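PDB 5I0F: glycoside hydrolase family 31 from Trueperella pyogenes, which degrades cycloalternan, a cyclic alpha-glucan, probably by a retaining glycosidase mechanism that passes through a covalent glycosyl-enzyme intermediate. Local coordinates for residues E110-T113 against R117-T120; P151-L154 against G159-R162; V195-Y200 against R427-P432; S308-Q313 against V327-W332; P668-Y671 against L677-N680. All blocks are in the same frame, centred on the assembly; numbering follows the deposited sequence.

The five contacts follow the chain from the N-terminal beta domain to the C-terminal one. Contacts 1 and 2 each join neighbouring strands of a hairpin, in two different antiparallel sheets, with centres about 37 Å apart. Contact 3 brings the loop after strand 191-194 to a loop of the TIM barrel, and contact 4, nested in the chain between its two segments, packs a barrel helix on a barrel strand; their centres are about 27 Å apart, yet both touch the same beta-glucopyranose, so the sugar bridges them in the glycan pocket, their nearest atoms about 8 Å apart. Contact 5 lies in the C-terminal sheet, about 64 Å from contact 1 between centres and on the opposite side of the chain's centre.

Contact 1. Residues E110-T113 against R117-T120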
# COMPACT_ATOMS: atom_id res chain seq x y z
N GLU A 110 -7.86 -39.75 -1.61
CA GLU A 110 -8.96 -40.58 -2.02
C GLU A 110 -10.17 -40.27 -1.13
O GLU A 110 -10.08 -40.35 0.10
CB GLU A 110 -8.55 -42.04 -1.89
CG GLU A 110 -9.39 -43.00 -2.69
CD GLU A 110 -9.03 -44.43 -2.37
OE1 GLU A 110 -8.21 -45.02 -3.10
OE2 GLU A 110 -9.54 -44.95 -1.35
N ALA A 111 -11.30 -39.92 -1.76
CA ALA A 111 -12.53 -39.59 -1.03
C ALA A 111 -13.64 -40.56 -1.38
O ALA A 111 -13.67 -41.10 -2.48
CB ALA A 111 -12.97 -38.17 -1.39
N LEU A 112 -14.55 -40.77 -0.43
CA LEU A 112 -15.80 -41.49 -0.67
C LEU A 112 -16.96 -40.50 -0.54
O LEU A 112 -17.17 -39.90 0.54
CB LEU A 112 -15.96 -42.65 0.30
CG LEU A 112 -17.12 -43.62 0.03
CD1 LEU A 112 -16.92 -44.38 -1.28
CD2 LEU A 112 -17.28 -44.58 1.19
N THR A 113 -17.70 -40.31 -1.63
CA THR A 113 -18.79 -39.35 -1.66
C THR A 113 -19.95 -39.95 -0.91
O THR A 113 -20.01 -41.17 -0.74
CB THR A 113 -19.23 -38.99 -3.09
OG1 THR A 113 -19.88 -40.11 -3.70
CG2 THR A 113 -18.00 -38.55 -3.94
N ARG A 117 -19.38 -42.87 -4.51
CA ARG A 117 -18.33 -42.81 -5.54
C ARG A 117 -16.99 -42.61 -4.86
O ARG A 117 -16.89 -41.88 -3.87
CB ARG A 117 -18.54 -41.65 -6.51
CG ARG A 117 -19.72 -41.78 -7.46
CD ARG A 117 -19.96 -40.45 -8.15
NE ARG A 117 -20.53 -39.47 -7.22
CZ ARG A 117 -20.22 -38.17 -7.13
NH1 ARG A 117 -19.29 -37.59 -7.89
NH2 ARG A 117 -20.87 -37.43 -6.24
N THR A 118 -15.96 -43.26 -5.41
CA THR A 118 -14.58 -43.05 -5.01
C THR A 118 -13.99 -42.02 -5.94
O THR A 118 -14.04 -42.18 -7.16
CB THR A 118 -13.78 -44.36 -5.07
OG1 THR A 118 -14.37 -45.28 -4.14
CG2 THR A 118 -12.33 -44.14 -4.70
N GLU A 119 -13.47 -40.94 -5.37
CA GLU A 119 -12.72 -39.94 -6.12
C GLU A 119 -11.27 -39.99 -5.70
O GLU A 119 -10.97 -40.18 -4.52
CB GLU A 119 -13.31 -38.54 -5.91
CG GLU A 119 -14.59 -38.34 -6.71
CD GLU A 119 -15.16 -36.94 -6.61
OE1 GLU A 119 -15.97 -36.59 -7.50
OE2 GLU A 119 -14.81 -36.18 -5.67
N THR A 120 -10.38 -39.82 -6.67
CA THR A 120 -8.95 -39.89 -6.45
C THR A 120 -8.28 -38.69 -7.11
O THR A 120 -8.58 -38.36 -8.25
CB THR A 120 -8.36 -41.20 -7.03
OG1 THR A 120 -9.07 -42.32 -6.50
CG2 THR A 120 -6.90 -41.33 -6.64
O HOH W 1 -8.02 -44.66 -5.81
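Thr113 and Arg117 meet twice: Thr113 N gives a nearly straight bond to Arg117 O at 2.9 Å, and Arg117 N returns one to Thr113 OG1, also 2.9 Å. The threonine hydroxyl can face that N-H because it sits between its own backbone N and carbonyl carbon (chi1 70°). This rotation leaves CG2 over the centre of one face of the Arg117 guanidinium, 3.8 Å above the plane. Beyond the non-hydrogen-bonded pair Leu112-Thr118, Ala111 and Glu119 exchange both backbone bonds, Ala111 N to Glu119 O at 2.8 Å and Glu119 N to Ala111 O. These are the rungs of a beta hairpin, strands 105-113 and 118-126, at one edge of the N-terminal antiparallel sheet. On the face that carries Glu110, Leu112 and Thr118, the Glu110 chain runs extended past Thr118, its CG 3.7 Å from Thr118 CG2, while Leu112 CD1 comes within 3.9 Å of Thr118 OG1. A water links the end of Glu110 to Thr120: it donates to Glu110 OE1 and lies 2.7 Å from Thr120 OG1. In the next shell, Asp115 in the turn bonds Thr113 OG1 and makes a salt bridge with Arg117 NE, while Arg117 NH1 has a long salt bridge to Glu119 OE1 at 3.5 Å. Arg45 on strand 41-49 pairs with Glu110 OE2, and Met1 N is bonded to Glu119 OE2.

Contact 2. Residues P151-L154 against G159-R162; sequences PLWL and GTHR
Leu154 pairs with the start of the second strand of a beta hairpin, strands 152-155 and 160-168, within a six-stranded antiparallel sheet. Both of its backbone polar atoms are used. Leu154 N donates to Arg162 O at 2.9 Å with an N-H...O angle of 177°, although the donor stands 30° out of the carbonyl plane. Leu154 O receives His161 N at 2.8 Å, nearly along the C=O axis, and Thr160 CA adds a CA-H...O contact to the same oxygen. By contrast, Arg162 N is buried here without any partner in the model. Two polar side chains find partners outside the pair: His161 NE2 is bonded to Ser156 OG in the connecting turn, and Arg162 NE makes a salt bridge with Glu251 on the adjacent strand 247-253. Trp131 of strand 130-132 touches both Leu154 and Arg162. Between the strands, Trp153 CE3 rests 4.0 Å from Thr160 CG2. The side chains of Leu154 and Arg162 run side by side in the same direction, and a bend at chi3 (-65°) turns the guanidinium so that Leu154 CD2 lies over one face, toward its rim and 3.6 Å from Arg162 NH2.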
# COMPACT_ATOMS: atom_id res chain seq x y z
N PRO A 151 25.08 -17.22 6.83
CA PRO A 151 24.15 -17.75 5.83
C PRO A 151 23.70 -19.21 6.00
O PRO A 151 24.52 -20.11 6.15
CB PRO A 151 24.91 -17.59 4.50
CG PRO A 151 25.86 -16.47 4.75
CD PRO A 151 26.28 -16.63 6.19
N LEU A 152 22.39 -19.42 6.03
CA LEU A 152 21.79 -20.76 5.98
C LEU A 152 20.83 -20.85 4.79
O LEU A 152 19.99 -19.96 4.60
CB LEU A 152 21.03 -21.03 7.27
CG LEU A 152 21.87 -21.28 8.53
CD1 LEU A 152 20.97 -21.30 9.76
CD2 LEU A 152 22.66 -22.57 8.42
N TRP A 153 20.93 -21.93 4.01
CA TRP A 153 20.19 -22.08 2.73
C TRP A 153 19.18 -23.20 2.89
O TRP A 153 19.55 -24.28 3.36
CB TRP A 153 21.17 -22.38 1.59
CG TRP A 153 22.25 -21.34 1.45
CD1 TRP A 153 23.45 -21.32 2.09
CD2 TRP A 153 22.20 -20.17 0.64
NE1 TRP A 153 24.17 -20.19 1.72
CE2 TRP A 153 23.43 -19.48 0.82
CE3 TRP A 153 21.26 -19.65 -0.27
CZ2 TRP A 153 23.72 -18.27 0.16
CZ3 TRP A 153 21.54 -18.45 -0.92
CH2 TRP A 153 22.77 -17.77 -0.70
N LEU A 154 17.92 -22.93 2.55
CA LEU A 154 16.84 -23.91 2.70
C LEU A 154 16.79 -24.74 1.42
O LEU A 154 16.31 -24.27 0.39
CB LEU A 154 15.50 -23.23 3.00
CG LEU A 154 14.33 -24.18 3.30
CD1 LEU A 154 14.61 -25.04 4.53
CD2 LEU A 154 13.03 -23.41 3.46
N GLY A 159 15.77 -28.04 -5.15
CA GLY A 159 16.64 -26.87 -5.29
C GLY A 159 16.76 -26.09 -4.00
O GLY A 159 16.71 -26.68 -2.92
N THR A 160 16.91 -24.77 -4.13
CA THR A 160 17.18 -23.88 -2.99
C THR A 160 16.06 -22.84 -2.92
O THR A 160 15.85 -22.08 -3.87
CB THR A 160 18.56 -23.20 -3.16
OG1 THR A 160 19.53 -24.20 -3.43
CG2 THR A 160 18.96 -22.44 -1.90
N HIS A 161 15.34 -22.81 -1.80
CA HIS A 161 14.07 -22.08 -1.73
C HIS A 161 14.14 -20.74 -1.03
O HIS A 161 13.44 -19.80 -1.43
CB HIS A 161 13.01 -22.95 -1.08
CG HIS A 161 12.91 -24.32 -1.67
ND1 HIS A 161 12.32 -24.56 -2.89
CD2 HIS A 161 13.39 -25.51 -1.25
CE1 HIS A 161 12.42 -25.84 -3.18
NE2 HIS A 161 13.06 -26.44 -2.20
N ARG A 162 14.94 -20.68 0.03
CA ARG A 162 15.10 -19.46 0.85
C ARG A 162 16.53 -19.38 1.39
O ARG A 162 17.26 -20.37 1.40
CB ARG A 162 14.12 -19.46 2.03
CG ARG A 162 12.65 -19.37 1.64
CD ARG A 162 11.80 -18.66 2.68
NE ARG A 162 11.75 -19.43 3.92
CZ ARG A 162 10.95 -20.46 4.16
NH1 ARG A 162 10.11 -20.92 3.23
NH2 ARG A 162 11.00 -21.07 5.33

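Contact 3. Residues V195-Y200 against R427-P432. With GLC (alpha-D-glucopyranose), chain B; BGC (beta-D-glucopyranose), chain C.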
# COMPACT_ATOMS: atom_id res chain seq x y z
N VAL A 195 6.07 -7.41 1.91
CA VAL A 195 5.22 -7.98 0.86
C VAL A 195 4.06 -7.00 0.65
O VAL A 195 3.47 -6.51 1.61
CB VAL A 195 4.73 -9.41 1.20
CG1 VAL A 195 3.84 -9.47 2.44
CG2 VAL A 195 4.00 -10.03 0.01
N VAL A 196 3.77 -6.69 -0.61
CA VAL A 196 2.69 -5.76 -0.91
C VAL A 196 1.38 -6.44 -0.47
O VAL A 196 1.14 -7.61 -0.78
CB VAL A 196 2.68 -5.41 -2.39
CG1 VAL A 196 1.43 -4.65 -2.77
CG2 VAL A 196 3.95 -4.64 -2.77
N PHE A 197 0.58 -5.75 0.33
CA PHE A 197 -0.68 -6.34 0.83
C PHE A 197 -1.72 -5.27 1.11
O PHE A 197 -1.38 -4.16 1.56
CB PHE A 197 -0.43 -7.17 2.10
CG PHE A 197 -1.68 -7.76 2.68
CD1 PHE A 197 -2.34 -8.78 2.01
CD2 PHE A 197 -2.23 -7.29 3.84
CE1 PHE A 197 -3.49 -9.34 2.52
CE2 PHE A 197 -3.40 -7.84 4.36
CZ PHE A 197 -4.05 -8.86 3.68
N GLU A 198 -2.97 -5.59 0.83
CA GLU A 198 -4.07 -4.70 1.16
C GLU A 198 -4.67 -5.02 2.53
O GLU A 198 -5.54 -5.89 2.65
CB GLU A 198 -5.18 -4.71 0.10
CG GLU A 198 -6.14 -3.56 0.34
CD GLU A 198 -7.60 -3.84 0.04
OE1 GLU A 198 -7.92 -4.61 -0.89
OE2 GLU A 198 -8.44 -3.21 0.74
N GLN A 199 -4.20 -4.32 3.56
CA GLN A 199 -4.77 -4.39 4.90
C GLN A 199 -5.80 -3.29 5.01
O GLN A 199 -5.43 -2.09 5.05
CB GLN A 199 -3.68 -4.26 5.97
CG GLN A 199 -4.18 -4.18 7.40
CD GLN A 199 -5.04 -5.34 7.80
OE1 GLN A 199 -4.68 -6.50 7.60
NE2 GLN A 199 -6.20 -5.04 8.34
N TYR A 200 -7.08 -3.68 5.04
CA TYR A 200 -8.18 -2.72 5.07
C TYR A 200 -8.35 -2.25 6.51
O TYR A 200 -8.90 -2.96 7.33
CB TYR A 200 -9.48 -3.29 4.49
CG TYR A 200 -10.72 -2.40 4.64
CD1 TYR A 200 -10.79 -1.14 4.04
CD2 TYR A 200 -11.82 -2.83 5.37
CE1 TYR A 200 -11.92 -0.33 4.18
CE2 TYR A 200 -12.96 -2.04 5.51
CZ TYR A 200 -13.00 -0.78 4.92
OH TYR A 200 -14.13 -0.00 5.05
N ARG A 427 -7.90 -13.39 -6.91
CA ARG A 427 -8.19 -14.23 -5.75
C ARG A 427 -8.64 -13.48 -4.51
O ARG A 427 -9.05 -14.09 -3.53
CB ARG A 427 -6.96 -15.08 -5.40
CG ARG A 427 -6.60 -16.07 -6.51
CD ARG A 427 -5.33 -16.83 -6.17
NE ARG A 427 -4.78 -17.56 -7.32
CZ ARG A 427 -3.66 -18.28 -7.30
NH1 ARG A 427 -2.97 -18.44 -6.17
NH2 ARG A 427 -3.25 -18.88 -8.41
N GLY A 428 -8.55 -12.15 -4.56
CA GLY A 428 -8.90 -11.30 -3.46
C GLY A 428 -10.39 -11.14 -3.30
O GLY A 428 -11.20 -11.65 -4.09
N TRP A 429 -10.73 -10.38 -2.27
CA TRP A 429 -12.11 -10.17 -1.87
C TRP A 429 -12.74 -8.99 -2.64
O TRP A 429 -13.92 -9.01 -2.92
CB TRP A 429 -12.19 -9.93 -0.34
CG TRP A 429 -11.31 -8.81 0.16
CD1 TRP A 429 -11.63 -7.48 0.24
CD2 TRP A 429 -9.95 -8.92 0.63
NE1 TRP A 429 -10.55 -6.76 0.73
CE2 TRP A 429 -9.52 -7.61 0.99
CE3 TRP A 429 -9.06 -10.00 0.79
CZ2 TRP A 429 -8.23 -7.34 1.49
CZ3 TRP A 429 -7.76 -9.73 1.31
CH2 TRP A 429 -7.37 -8.41 1.64
N TRP A 430 -11.93 -7.99 -3.00
CA TRP A 430 -12.42 -6.79 -3.72
C TRP A 430 -12.25 -7.02 -5.21
O TRP A 430 -11.15 -7.38 -5.65
CB TRP A 430 -11.58 -5.61 -3.27
CG TRP A 430 -12.07 -4.23 -3.60
CD1 TRP A 430 -13.35 -3.75 -3.52
CD2 TRP A 430 -11.24 -3.12 -3.97
NE1 TRP A 430 -13.37 -2.42 -3.87
CE2 TRP A 430 -12.09 -2.01 -4.15
CE3 TRP A 430 -9.87 -2.97 -4.20
CZ2 TRP A 430 -11.61 -0.75 -4.53
CZ3 TRP A 430 -9.38 -1.73 -4.57
CH2 TRP A 430 -10.26 -0.63 -4.74
N PHE A 431 -13.31 -6.81 -5.99
CA PHE A 431 -13.32 -7.11 -7.43
C PHE A 431 -12.95 -8.59 -7.64
O PHE A 431 -12.02 -8.89 -8.38
CB PHE A 431 -12.37 -6.20 -8.24
CG PHE A 431 -12.85 -4.77 -8.41
CD1 PHE A 431 -12.96 -3.91 -7.32
CD2 PHE A 431 -13.11 -4.26 -9.68
CE1 PHE A 431 -13.38 -2.59 -7.48
CE2 PHE A 431 -13.52 -2.94 -9.85
CZ PHE A 431 -13.68 -2.11 -8.75
N PRO A 432 -13.67 -9.50 -6.97
CA PRO A 432 -13.32 -10.92 -7.03
C PRO A 432 -13.41 -11.48 -8.47
O PRO A 432 -14.31 -11.10 -9.23
CB PRO A 432 -14.34 -11.59 -6.10
CG PRO A 432 -15.51 -10.68 -6.10
CD PRO A 432 -14.96 -9.29 -6.28
C1 GLC B . -13.65 -0.94 0.72
C2 GLC B . -12.71 0.26 0.67
C3 GLC B . -11.74 0.13 -0.50
C4 GLC B . -10.96 -1.17 -0.37
C5 GLC B . -11.98 -2.31 -0.36
C6 GLC B . -11.34 -3.68 -0.26
O2 GLC B . -13.48 1.46 0.57
O3 GLC B . -10.84 1.25 -0.50
O4 GLC B . -10.02 -1.30 -1.46
O5 GLC B . -12.90 -2.16 0.74
O6 GLC B . -10.78 -3.92 1.04
C2 BGC C . -9.40 3.52 -1.90
C3 BGC C . -10.47 4.49 -1.37
C4 BGC C . -11.57 4.65 -2.42
C5 BGC C . -12.14 3.28 -2.84
C6 BGC C . -13.07 3.48 -4.03
C1 BGC C . -9.73 2.64 -3.13
O2 BGC C . -8.37 3.06 -0.99
O3 BGC C . -9.89 5.74 -1.03
O4 BGC C . -12.62 5.49 -1.92
O5 BGC C . -11.13 2.30 -3.18
O6 BGC C . -13.79 2.27 -4.30
O HOH W 2 -8.76 -7.32 -1.95
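The wall of the glycan pocket is built here from two loops, 195-200 and 427-432, that meet mainly through the edge of one tryptophan. Trp429 turns the six-membered end of its indole toward the first loop, where Glu198 O lies in the ring plane 3.3 Å from Trp429 CZ2. The Phe197 side chain crosses Trp429 at about a right angle, Phe197 CZ being 3.9 Å from Trp429 CH2. No direct hydrogen bond joins the loops; a water over the centre of one Trp429 face donates to Glu198 OE1 at 3.0 Å and weakly accepts from Trp430 N. In this active-site cleft at the mouth of the TIM barrel, the O6 hydroxyl of the alpha-glucose of chain B is gripped from both loops: Trp429 NE1 donates to it at 2.9 Å, almost straight (171°), and it donates to Glu198 OE2 at a very short 2.5 Å. Glu198 reaches this hydroxyl with CG anti to its backbone N (chi1 -168°) and a bend at chi2. Trp430 turns one ring face to the same glucose, whose O4 stands 3.0 Å above it while Phe431 CD1 covers the opposite face. Tyr200 offers a ring face to the sugar from its own loop, and its hydroxyl is bonded to Glu593. Asp532, His78, Arg516 and Glu593 also hydrogen-bond this glucose.

Contact 4. Residues S308-Q313 against V327-W332; sequences SLVMEQ and VVIEAW. With BGC (beta-D-glucopyranose), chain C; GLC (alpha-D-glucopyranose), chain D.
Helix 307-320 is laid against strand 326-329 with the CA atoms of Val310 and Ile329, the closest across the two segments, 7.8 Å apart, a separation bridged by side chains alone. Within 308-313 the helical bond from Glu312 N to Ser308 O measures 3.0 Å, and beyond Ile329 the strand gives way to an inverse gamma turn centred on Ala331. Val310 is the one helix residue of the segment that reaches across. Its two methyls divide the work: CG2 meets Ile329 CD1 at 4.1 Å, and CG1 approaches Val327 CG2 at 4.3 Å. With CG1 anti to the backbone N (chi1 171°), the valine straddles two strand residues whose side chains leave the same face. The Val310 and Ile329 side chains cross at about a right angle, with Ile329 CG1 as near to Val310 CG2 as its terminal methyl is. This is the helix-to-strand interface of a beta-alpha-beta unit of the TIM barrel, running from strand 297-300 through helix 307-320 to strand 326-329. Met373 and Leu377 of the following helix 370-379 touch Ile329 and Val327 respectively, extending the apolar layer around the barrel. Where the strand ends, the chain turns to the ligand: Glu330 OE1 accepts a hydrogen bond from O4 of the beta-glucose at 2.6 Å. Asn302 bonds the same carboxylate oxygen, while Lys465 makes a salt bridge with Glu330 OE2. Ala331 CA lies 3.6 Å from O6 of the alpha-glucose of chain D.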
# COMPACT_ATOMS: atom_id res chain seq x y z
N SER A 308 -23.53 17.42 -11.07
CA SER A 308 -24.20 18.29 -10.11
C SER A 308 -23.59 18.20 -8.71
O SER A 308 -23.36 19.23 -8.06
CB SER A 308 -25.69 17.95 -10.04
OG SER A 308 -26.35 18.87 -9.21
N LEU A 309 -23.35 16.98 -8.23
CA LEU A 309 -22.77 16.83 -6.88
C LEU A 309 -21.35 17.38 -6.77
O LEU A 309 -21.00 17.98 -5.75
CB LEU A 309 -22.83 15.38 -6.41
CG LEU A 309 -24.25 14.90 -6.10
CD1 LEU A 309 -24.31 13.37 -6.12
CD2 LEU A 309 -24.74 15.46 -4.77
N VAL A 310 -20.54 17.20 -7.81
CA VAL A 310 -19.17 17.72 -7.81
C VAL A 310 -19.20 19.25 -7.77
O VAL A 310 -18.55 19.89 -6.91
CB VAL A 310 -18.33 17.23 -9.01
CG1 VAL A 310 -17.01 17.96 -9.08
CG2 VAL A 310 -18.11 15.72 -8.93
N MET A 311 -19.98 19.82 -8.67
CA MET A 311 -20.01 21.27 -8.81
C MET A 311 -20.61 21.95 -7.58
O MET A 311 -20.16 23.03 -7.23
CB MET A 311 -20.74 21.66 -10.08
CG MET A 311 -20.01 21.24 -11.34
SD MET A 311 -18.34 21.89 -11.50
CE MET A 311 -18.67 23.62 -11.83
N GLU A 312 -21.59 21.31 -6.93
CA GLU A 312 -22.15 21.83 -5.67
C GLU A 312 -21.05 22.04 -4.61
O GLU A 312 -21.02 23.07 -3.91
CB GLU A 312 -23.27 20.91 -5.13
CG GLU A 312 -23.73 21.22 -3.70
CD GLU A 312 -24.78 20.26 -3.15
OE1 GLU A 312 -24.91 19.11 -3.64
OE2 GLU A 312 -25.48 20.65 -2.17
N GLN A 313 -20.17 21.06 -4.48
CA GLN A 313 -19.09 21.14 -3.52
C GLN A 313 -18.01 22.15 -3.91
O GLN A 313 -17.53 22.88 -3.04
CB GLN A 313 -18.49 19.76 -3.29
CG GLN A 313 -19.51 18.77 -2.68
CD GLN A 313 -20.16 19.25 -1.41
OE1 GLN A 313 -19.56 19.97 -0.59
NE2 GLN A 313 -21.42 18.88 -1.24
N VAL A 327 -9.71 18.44 -7.34
CA VAL A 327 -10.86 17.60 -7.01
C VAL A 327 -10.63 16.22 -7.59
O VAL A 327 -10.26 16.08 -8.76
CB VAL A 327 -12.20 18.23 -7.46
CG1 VAL A 327 -12.28 18.44 -8.97
CG2 VAL A 327 -13.38 17.38 -6.94
N VAL A 328 -10.76 15.20 -6.73
CA VAL A 328 -10.75 13.80 -7.16
C VAL A 328 -12.20 13.34 -7.32
O VAL A 328 -13.03 13.59 -6.44
CB VAL A 328 -10.02 12.92 -6.10
CG1 VAL A 328 -9.95 11.47 -6.57
CG2 VAL A 328 -8.62 13.47 -5.82
N ILE A 329 -12.50 12.69 -8.45
CA ILE A 329 -13.80 12.08 -8.68
C ILE A 329 -13.56 10.59 -8.83
O ILE A 329 -12.79 10.17 -9.70
CB ILE A 329 -14.49 12.65 -9.95
CG1 ILE A 329 -14.41 14.19 -9.97
CG2 ILE A 329 -15.94 12.16 -10.02
CD1 ILE A 329 -14.88 14.84 -11.25
N GLU A 330 -14.19 9.81 -7.95
CA GLU A 330 -14.07 8.36 -7.94
C GLU A 330 -15.18 7.68 -8.68
O GLU A 330 -14.92 6.84 -9.54
CB GLU A 330 -14.00 7.84 -6.49
CG GLU A 330 -12.78 8.34 -5.76
CD GLU A 330 -12.43 7.52 -4.54
OE1 GLU A 330 -13.38 7.00 -3.86
OE2 GLU A 330 -11.21 7.42 -4.26
N ALA A 331 -16.41 8.06 -8.35
CA ALA A 331 -17.61 7.50 -8.97
C ALA A 331 -18.02 8.37 -10.16
O ALA A 331 -19.02 9.06 -10.11
CB ALA A 331 -18.74 7.42 -7.94
N TRP A 332 -17.21 8.33 -11.21
CA TRP A 332 -17.41 9.06 -12.45
C TRP A 332 -17.89 8.18 -13.60
O TRP A 332 -18.50 8.69 -14.56
CB TRP A 332 -16.10 9.77 -12.88
CG TRP A 332 -14.97 8.86 -13.20
CD1 TRP A 332 -14.07 8.34 -12.33
CD2 TRP A 332 -14.64 8.34 -14.49
NE1 TRP A 332 -13.19 7.52 -12.99
CE2 TRP A 332 -13.51 7.50 -14.32
CE3 TRP A 332 -15.17 8.50 -15.76
CZ2 TRP A 332 -12.90 6.83 -15.39
CZ3 TRP A 332 -14.56 7.82 -16.84
CH2 TRP A 332 -13.43 7.01 -16.63
C2 BGC C . -9.40 3.52 -1.90
C3 BGC C . -10.47 4.49 -1.37
C4 BGC C . -11.57 4.65 -2.42
C5 BGC C . -12.14 3.28 -2.84
C6 BGC C . -13.07 3.48 -4.03
C1 BGC C . -9.73 2.64 -3.13
O2 BGC C . -8.37 3.06 -0.99
O3 BGC C . -9.89 5.74 -1.03
O4 BGC C . -12.62 5.49 -1.92
O5 BGC C . -11.13 2.30 -3.18
O6 BGC C . -13.79 2.27 -4.30
C1 GLC D . -15.22 2.47 -4.36
C2 GLC D . -15.93 1.11 -4.43
C3 GLC D . -15.78 0.46 -5.80
C4 GLC D . -16.16 1.46 -6.89
C5 GLC D . -15.33 2.73 -6.75
C6 GLC D . -15.65 3.77 -7.82
O2 GLC D . -15.41 0.21 -3.43
O3 GLC D . -16.59 -0.72 -5.88
O4 GLC D . -15.95 0.86 -8.18
O5 GLC D . -15.57 3.30 -5.46
O6 GLC D . -16.99 4.22 -7.67

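Contact 5. Residues P668-Y671 against L677-N680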
# COMPACT_ATOMS: atom_id res chain seq x y z
N PRO A 668 8.96 10.46 18.58
CA PRO A 668 8.90 9.96 17.20
C PRO A 668 7.76 10.48 16.31
O PRO A 668 7.77 10.18 15.11
CB PRO A 668 8.81 8.46 17.39
CG PRO A 668 8.01 8.32 18.65
CD PRO A 668 8.49 9.44 19.54
N ARG A 669 6.76 11.20 16.87
CA ARG A 669 5.71 11.82 16.04
C ARG A 669 5.84 13.36 15.92
O ARG A 669 4.88 14.03 15.51
CB ARG A 669 4.31 11.38 16.49
CG ARG A 669 4.02 9.92 16.14
CD ARG A 669 2.57 9.54 16.40
NE ARG A 669 2.29 9.72 17.82
CZ ARG A 669 2.38 8.79 18.78
NH1 ARG A 669 2.14 9.12 20.04
NH2 ARG A 669 2.69 7.52 18.49
N GLN A 670 7.00 13.92 16.27
CA GLN A 670 7.37 15.24 15.73
C GLN A 670 8.24 15.01 14.52
O GLN A 670 8.89 13.98 14.39
CB GLN A 670 8.06 16.21 16.71
CG GLN A 670 8.62 15.66 17.99
CD GLN A 670 9.28 16.71 18.88
OE1 GLN A 670 8.79 17.00 19.96
NE2 GLN A 670 10.42 17.23 18.46
N TYR A 671 8.23 15.99 13.63
CA TYR A 671 8.98 15.89 12.41
C TYR A 671 9.26 17.27 11.85
O TYR A 671 8.59 18.24 12.19
CB TYR A 671 8.19 15.04 11.38
CG TYR A 671 6.86 15.63 10.98
CD1 TYR A 671 5.69 15.38 11.71
CD2 TYR A 671 6.76 16.46 9.85
CE1 TYR A 671 4.47 15.93 11.34
CE2 TYR A 671 5.55 16.99 9.46
CZ TYR A 671 4.41 16.73 10.20
OH TYR A 671 3.20 17.29 9.84
N LEU A 677 10.93 24.16 9.53
CA LEU A 677 9.77 24.05 10.41
C LEU A 677 9.74 22.72 11.15
O LEU A 677 9.84 21.66 10.52
CB LEU A 677 8.47 24.22 9.62
CG LEU A 677 8.28 25.55 8.88
CD1 LEU A 677 6.94 25.53 8.18
CD2 LEU A 677 8.39 26.75 9.82
N LEU A 678 9.61 22.79 12.47
CA LEU A 678 9.43 21.62 13.31
C LEU A 678 7.94 21.52 13.67
O LEU A 678 7.39 22.47 14.26
CB LEU A 678 10.29 21.75 14.58
CG LEU A 678 10.21 20.60 15.60
CD1 LEU A 678 10.35 19.26 14.92
CD2 LEU A 678 11.29 20.74 16.66
N ILE A 679 7.31 20.39 13.33
CA ILE A 679 5.87 20.20 13.52
C ILE A 679 5.59 19.19 14.62
O ILE A 679 6.25 18.16 14.68
CB ILE A 679 5.17 19.66 12.24
CG1 ILE A 679 5.75 20.28 10.96
CG2 ILE A 679 3.66 19.83 12.35
CD1 ILE A 679 5.67 21.79 10.89
N ASN A 680 4.58 19.44 15.44
CA ASN A 680 4.20 18.50 16.49
C ASN A 680 2.69 18.41 16.65
O ASN A 680 2.11 19.08 17.55
CB ASN A 680 4.89 18.82 17.82
CG ASN A 680 4.72 17.73 18.85
OD1 ASN A 680 4.22 16.63 18.54
ND2 ASN A 680 5.10 18.01 20.10
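Ile679 lies across one face of the Tyr671 ring: its CB sits 3.9 Å from the ring centroid, 20° off the normal, a CH-pi contact displaced toward the rim. The isoleucine branches spread along the ring, CG1 coming to 3.6 Å from Tyr671 CE2 and CG2 to 3.6 Å from Tyr671 OH. What brings the ring over its partner is the Tyr671 first torsion (chi1 62°), which places CG between the backbone N and the carbonyl carbon. Their backbones form an antiparallel hydrogen-bonded pair, Tyr671 N to Ile679 O at 3.1 Å and Ile679 N to Tyr671 O at 2.7 Å. Leu678, directed to the other side, brings CD1 to 3.4 Å from Tyr671 O and CD2 toward Gln670 NE2. The Gln670 and Asn680 side chains cross obliquely, their amide planes 51° apart, and are bonded to other residues, Gln670 NE2 to Tyr693 O and Asn680 ND2 to Thr692 OG1. The pair Tyr671-Ile679 lies at the open end of the hairpin of strands 671-673 and 677-679 in the antiparallel sheet of the C-terminal domain. Strand 725-728 flanks the second strand, with Val725 against Ile679, while Ile548 of barrel helix 537-551 packs on Tyr671 and Phe584 O receives its hydroxyl.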